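Long-range contact in putative xanthine dehydrogenase YAGS fad-binding subunit (Escherichia coli, PDB 5G5G), which probably oxidises aldehydes at a molybdenum centre carried by pterin cytosine dinucleotide, as the large molybdenum-binding chain of a periplasmic aldehyde oxidase: residues Met1-Asp13 with Asp677-Gly689. Numbering follows the deposited sequence.
Sequences MKFDKPAGENPID and DTDPISSPMKAKG. With MCN (pterin cytosine dinucleotide), chain Y.
The ammonium group of K686 is gripped by two groups of the N-terminal segment: NZ bonds the backbone O of G8 at 2.9 Å, from above that carbonyl's plane, and makes a salt bridge to D13, with OD1 at 2.9 Å on its syn lone pair and a weaker bond to OD2. Beyond CG the lysine chain runs fully extended (chi2 -178°, chi3 179°), which carries NZ past the methyl of A7 to this carbonyl and carboxylate. D13 OD1 is shared with R615, so two cations probably keep the aspartate ionised, while its OD2 also accepts from N10 N. The N10 amide bonds the S683-K686 type I turn: ND2 gives a nearly straight bond of 3.0 Å to P684 O, in the carbonyl plane and on a lone pair, and a water sits 2.8 Å from both N10 OD1 and P684 O. Farther along, A7 N donates to P680 O at 2.9 Å. The ring of F3 is sandwiched, with S683 CA over one face (CH-pi, 3.6 Å to the centroid), K5 O over the other, P680 O in plane at the edge, and P684 CD against CD1. An alanine in place of F3 would remove this ring and is likely to leave a gap against P684 and the S683 backbone. I12 meets the sulfur of M685, whose side chain bends at chi2 and chi3, with CG1 3.8 Å from SD. On the far side of 677-689, K688 O accepts from N4 of the pterin cytosine dinucleotide, so the same loop that packs on the N-terminal segment also reaches the cofactor's cytosine. Strand 2-3 pairs in parallel with strand 566-574, whose I572 touches M1 and P684, while helices 511-534 and 472-484 both pack against M685.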
loop_
_atom_site.group_PDB
_atom_site.type_symbol
_atom_site.label_atom_id
_atom_site.label_comp_id
_atom_site.label_asym_id
_atom_site.label_seq_id
_atom_site.Cartn_x
_atom_site.Cartn_y
_atom_site.Cartn_z
ATOM N N MET C 1 21.545 28.314 -17.346
ATOM C CA MET C 1 22.261 27.501 -18.355
ATOM C C MET C 1 21.175 27.021 -19.299
ATOM O O MET C 1 20.109 26.593 -18.854
ATOM C CB MET C 1 22.964 26.308 -17.680
ATOM C CG MET C 1 23.752 25.422 -18.615
ATOM S SD MET C 1 24.340 23.976 -17.677
ATOM C CE MET C 1 25.932 24.677 -17.196
ATOM N N LYS C 2 21.429 27.101 -20.593
ATOM C CA LYS C 2 20.479 26.628 -21.598
ATOM C C LYS C 2 21.052 25.392 -22.313
ATOM O O LYS C 2 22.060 25.497 -23.001
ATOM C CB LYS C 2 20.214 27.768 -22.605
ATOM C CG LYS C 2 19.233 27.409 -23.722
ATOM C CD LYS C 2 17.812 27.182 -23.235
ATOM C CE LYS C 2 16.919 26.558 -24.280
ATOM N NZ LYS C 2 16.747 27.445 -25.463
ATOM N N PHE C 3 20.393 24.255 -22.156
ATOM C CA PHE C 3 20.834 22.983 -22.740
ATOM C C PHE C 3 20.177 22.794 -24.112
ATOM O O PHE C 3 19.037 22.327 -24.203
ATOM C CB PHE C 3 20.521 21.819 -21.805
ATOM C CG PHE C 3 21.125 20.519 -22.239
ATOM C CD1 PHE C 3 22.474 20.282 -22.043
ATOM C CD2 PHE C 3 20.363 19.535 -22.883
ATOM C CE1 PHE C 3 23.045 19.090 -22.434
ATOM C CE2 PHE C 3 20.946 18.324 -23.326
ATOM C CZ PHE C 3 22.291 18.130 -23.111
ATOM N N ASP C 4 20.916 23.152 -25.147
ATOM C CA ASP C 4 20.364 23.051 -26.500
ATOM C C ASP C 4 21.203 22.225 -27.465
ATOM O O ASP C 4 20.772 22.035 -28.606
ATOM C CB ASP C 4 20.023 24.442 -27.096
ATOM C CG ASP C 4 21.188 25.404 -27.123
ATOM O OD1 ASP C 4 22.364 24.999 -26.957
ATOM O OD2 ASP C 4 20.918 26.618 -27.329
ATOM N N LYS C 5 22.361 21.704 -27.015
ATOM C CA LYS C 5 23.204 20.859 -27.839
ATOM C C LYS C 5 23.527 19.625 -27.029
ATOM O O LYS C 5 23.534 19.690 -25.824
ATOM C CB LYS C 5 24.486 21.623 -28.210
ATOM C CG LYS C 5 24.226 22.775 -29.166
ATOM C CD LYS C 5 25.469 23.621 -29.448
ATOM C CE LYS C 5 25.874 24.579 -28.312
ATOM N NZ LYS C 5 24.806 25.535 -27.828
ATOM N N PRO C 6 23.732 18.473 -27.663
ATOM C CA PRO C 6 24.078 17.309 -26.828
ATOM C C PRO C 6 25.325 17.556 -25.943
ATOM O O PRO C 6 26.204 18.315 -26.337
ATOM C CB PRO C 6 24.371 16.220 -27.861
ATOM C CG PRO C 6 23.632 16.672 -29.089
ATOM C CD PRO C 6 23.754 18.148 -29.096
ATOM N N ALA C 7 25.379 16.954 -24.771
ATOM C CA ALA C 7 26.483 17.159 -23.819
ATOM C C ALA C 7 27.769 16.555 -24.341
ATOM O O ALA C 7 27.738 15.517 -24.987
ATOM C CB ALA C 7 26.135 16.541 -22.469
ATOM N N GLY C 8 28.882 17.238 -24.127
ATOM C CA GLY C 8 30.220 16.716 -24.471
ATOM C C GLY C 8 30.792 16.143 -23.188
ATOM O O GLY C 8 30.040 15.740 -22.293
ATOM N N GLU C 9 32.110 16.122 -23.064
ATOM C CA GLU C 9 32.737 15.682 -21.820
ATOM C C GLU C 9 32.593 16.778 -20.801
ATOM O O GLU C 9 32.756 17.949 -21.108
ATOM C CB GLU C 9 34.238 15.387 -21.990
ATOM C CG GLU C 9 34.501 14.035 -22.644
ATOM C CD GLU C 9 35.986 13.653 -22.671
ATOM O OE1 GLU C 9 36.753 13.968 -21.713
ATOM O OE2 GLU C 9 36.377 13.040 -23.672
ATOM N N ASN C 10 32.312 16.409 -19.574
ATOM C CA ASN C 10 32.191 17.395 -18.502
ATOM C C ASN C 10 32.548 16.705 -17.184
ATOM O O ASN C 10 32.830 15.511 -17.196
ATOM C CB ASN C 10 30.762 18.036 -18.529
ATOM C CG ASN C 10 29.655 17.071 -18.172
ATOM O OD1 ASN C 10 29.807 16.217 -17.305
ATOM N ND2 ASN C 10 28.483 17.268 -18.785
ATOM N N PRO C 11 32.583 17.431 -16.064
ATOM C CA PRO C 11 33.112 16.834 -14.813
ATOM C C PRO C 11 32.383 15.605 -14.301
ATOM O O PRO C 11 32.992 14.797 -13.589
ATOM C CB PRO C 11 33.031 17.992 -13.804
ATOM C CG PRO C 11 33.218 19.206 -14.671
ATOM C CD PRO C 11 32.413 18.883 -15.921
ATOM N N ILE C 12 31.089 15.453 -14.628
ATOM C CA ILE C 12 30.315 14.362 -14.135
ATOM C C ILE C 12 30.855 13.065 -14.689
ATOM O O ILE C 12 30.796 12.051 -14.004
ATOM C CB ILE C 12 28.805 14.481 -14.490
ATOM C CG1 ILE C 12 28.205 15.783 -13.898
ATOM C CG2 ILE C 12 28.012 13.268 -14.006
ATOM C CD1 ILE C 12 28.145 15.846 -12.411
ATOM N N ASP C 13 31.429 13.106 -15.892
ATOM C CA ASP C 13 32.077 11.918 -16.503
ATOM C C ASP C 13 33.167 11.220 -15.672
ATOM O O ASP C 13 33.493 10.062 -15.935
ATOM C CB ASP C 13 32.673 12.257 -17.851
ATOM C CG ASP C 13 31.608 12.584 -18.923
ATOM O OD1 ASP C 13 30.488 12.055 -18.920
ATOM O OD2 ASP C 13 32.027 13.304 -19.860
ATOM N N ASP C 677 23.474 3.321 -20.431
ATOM C CA ASP C 677 22.672 3.871 -21.466
ATOM C C ASP C 677 22.903 5.381 -21.534
ATOM O O ASP C 677 22.042 6.123 -21.938
ATOM C CB ASP C 677 21.252 3.503 -21.118
ATOM C CG ASP C 677 20.270 3.853 -22.163
ATOM O OD1 ASP C 677 20.500 3.448 -23.352
ATOM O OD2 ASP C 677 19.223 4.498 -21.801
ATOM N N THR C 678 24.114 5.796 -21.194
ATOM C CA THR C 678 24.521 7.216 -21.104
ATOM C C THR C 678 24.020 7.985 -22.322
ATOM O O THR C 678 24.331 7.600 -23.483
ATOM C CB THR C 678 26.071 7.300 -21.064
ATOM O OG1 THR C 678 26.507 6.564 -19.918
ATOM C CG2 THR C 678 26.566 8.691 -20.950
ATOM N N ASP C 679 23.219 9.020 -22.073
ATOM C CA ASP C 679 22.485 9.689 -23.136
ATOM C C ASP C 679 22.784 11.158 -23.121
ATOM O O ASP C 679 22.110 11.903 -22.445
ATOM C CB ASP C 679 20.968 9.433 -23.042
ATOM C CG ASP C 679 20.234 9.789 -24.355
ATOM O OD1 ASP C 679 20.827 10.532 -25.180
ATOM O OD2 ASP C 679 19.117 9.261 -24.571
ATOM N N PRO C 680 23.779 11.589 -23.894
ATOM C CA PRO C 680 24.119 13.025 -23.920
ATOM C C PRO C 680 23.065 13.936 -24.551
ATOM O O PRO C 680 23.189 15.153 -24.406
ATOM C CB PRO C 680 25.399 13.090 -24.716
ATOM C CG PRO C 680 25.549 11.808 -25.401
ATOM C CD PRO C 680 24.639 10.795 -24.814
ATOM N N ILE C 681 22.035 13.375 -25.194
ATOM C CA ILE C 681 20.949 14.197 -25.739
ATOM C C ILE C 681 20.029 14.689 -24.609
ATOM O O ILE C 681 19.334 15.696 -24.749
ATOM C CB ILE C 681 20.218 13.440 -26.857
ATOM C CG1 ILE C 681 21.200 13.345 -28.061
ATOM C CG2 ILE C 681 18.943 14.137 -27.263
ATOM C CD1 ILE C 681 20.783 12.319 -29.065
ATOM N N SER C 682 20.004 13.954 -23.520
ATOM C CA SER C 682 19.118 14.242 -22.388
ATOM C C SER C 682 19.463 15.516 -21.585
ATOM O O SER C 682 18.571 16.333 -21.309
ATOM C CB SER C 682 19.060 13.033 -21.428
ATOM O OG SER C 682 18.211 13.287 -20.264
ATOM N N SER C 683 20.709 15.637 -21.155
ATOM C CA SER C 683 21.118 16.685 -20.222
ATOM C C SER C 683 22.592 16.605 -19.978
ATOM O O SER C 683 23.218 15.660 -20.420
ATOM C CB SER C 683 20.403 16.524 -18.882
ATOM O OG SER C 683 20.966 15.404 -18.150
ATOM N N PRO C 684 23.153 17.557 -19.187
ATOM C CA PRO C 684 24.593 17.447 -18.845
ATOM C C PRO C 684 24.919 16.220 -17.947
ATOM O O PRO C 684 26.047 15.791 -17.891
ATOM C CB PRO C 684 24.907 18.745 -18.084
ATOM C CG PRO C 684 23.806 19.686 -18.515
ATOM C CD PRO C 684 22.571 18.837 -18.741
ATOM N N MET C 685 23.921 15.719 -17.247
ATOM C CA MET C 685 24.072 14.520 -16.436
ATOM C C MET C 685 24.080 13.228 -17.256
ATOM O O MET C 685 24.573 12.202 -16.816
ATOM C CB MET C 685 22.947 14.446 -15.365
ATOM C CG MET C 685 22.956 15.594 -14.389
ATOM S SD MET C 685 24.452 15.816 -13.419
ATOM C CE MET C 685 24.418 14.331 -12.440
ATOM N N LYS C 686 23.444 13.286 -18.417
ATOM C CA LYS C 686 23.289 12.152 -19.339
ATOM C C LYS C 686 22.399 11.026 -18.791
ATOM O O LYS C 686 22.450 9.893 -19.249
ATOM C CB LYS C 686 24.679 11.666 -19.792
ATOM C CG LYS C 686 25.563 12.815 -20.248
ATOM C CD LYS C 686 26.929 12.325 -20.741
ATOM C CE LYS C 686 27.786 13.488 -21.219
ATOM N NZ LYS C 686 29.227 13.149 -21.266
ATOM N N ALA C 687 21.548 11.410 -17.829
ATOM C CA ALA C 687 20.673 10.544 -17.134
ATOM C C ALA C 687 19.280 10.644 -17.728
ATOM O O ALA C 687 18.898 11.684 -18.295
ATOM C CB ALA C 687 20.597 10.925 -15.671
ATOM N N LYS C 688 18.519 9.568 -17.558
ATOM C CA LYS C 688 17.074 9.605 -17.856
ATOM C C LYS C 688 16.298 9.014 -16.680
ATOM O O LYS C 688 16.884 8.442 -15.735
ATOM C CB LYS C 688 16.754 8.874 -19.178
ATOM C CG LYS C 688 17.386 9.583 -20.367
ATOM C CD LYS C 688 17.052 8.925 -21.725
ATOM C CE LYS C 688 17.695 7.567 -21.830
ATOM N NZ LYS C 688 17.649 7.146 -23.278
ATOM N N GLY C 689 14.968 9.118 -16.725
ATOM C CA GLY C 689 14.142 8.646 -15.636
ATOM C C GLY C 689 14.126 7.138 -15.487
ATOM O O GLY C 689 14.268 6.416 -16.470
HETATM N N1 MCN Y . 17.815 7.369 -10.355
HETATM C C2 MCN Y . 19.261 7.135 -10.449
HETATM N N3 MCN Y . 19.579 7.449 -11.910
HETATM C C4 MCN Y . 18.828 7.726 -12.963
HETATM C C5 MCN Y . 17.405 8.027 -12.581
HETATM C C6 MCN Y . 16.987 7.774 -11.376
HETATM O O2 MCN Y . 20.000 6.838 -9.666
HETATM N N4 MCN Y . 19.175 7.856 -14.194
HETATM C "C1'" MCN Y . 17.293 6.930 -9.072
HETATM C C2D MCN Y . 17.620 7.959 -7.925
HETATM O "O2'" MCN Y . 17.659 7.283 -6.671
HETATM C "C3'" MCN Y . 16.452 8.797 -8.054
HETATM C C4D MCN Y . 15.143 7.930 -8.338
HETATM O O4D MCN Y . 15.863 6.864 -9.128
HETATM O "O3'" MCN Y . 16.086 9.670 -6.925
HETATM C "C5'" MCN Y . 14.048 8.355 -9.124
HETATM O "O5'" MCN Y . 14.384 9.328 -10.085
HETATM P PA MCN Y . 13.396 9.583 -11.253
HETATM O O1A MCN Y . 13.839 10.882 -11.924
HETATM O O2A MCN Y . 13.199 8.338 -12.045
HETATM O O3A MCN Y . 11.929 9.881 -10.479
HETATM P PB MCN Y . 11.522 11.287 -9.883
HETATM O O1B MCN Y . 10.868 12.106 -10.911
HETATM O O2B MCN Y . 12.666 11.855 -9.110
HETATM O O3B MCN Y . 10.514 10.772 -8.792
HETATM C C10 MCN Y . 9.098 10.509 -9.176
HETATM C "C9'" MCN Y . 8.785 9.068 -9.371
HETATM C "C8'" MCN Y . 7.259 8.997 -9.923
HETATM S "S8'" MCN Y . 6.730 10.045 -11.118
HETATM C "C7'" MCN Y . 6.497 8.264 -9.272
HETATM S "S7'" MCN Y . 4.740 8.206 -9.598
HETATM C "C6'" MCN Y . 7.000 7.153 -8.300
HETATM C C7 MCN Y . 8.591 7.119 -8.488
HETATM O "O9'" MCN Y . 9.166 8.350 -8.315
HETATM N "N5'" MCN Y . 6.707 7.765 -6.900
HETATM C C4A MCN Y . 7.394 7.172 -5.709
HETATM N "N8'" MCN Y . 9.128 6.267 -7.405
HETATM C C4B MCN Y . 8.717 6.443 -6.132
HETATM N "N1'" MCN Y . 9.365 5.733 -5.121
HETATM C "C2'" MCN Y . 9.181 6.019 -3.764
HETATM N "N2'" MCN Y . 9.742 5.380 -2.854
HETATM N "N3'" MCN Y . 8.006 6.657 -3.476
HETATM C "C4'" MCN Y . 7.173 7.422 -4.277
HETATM O "O4'" MCN Y . 6.139 8.089 -4.085
HETATM O O HOH W 1 28.158 14.011 -17.954
#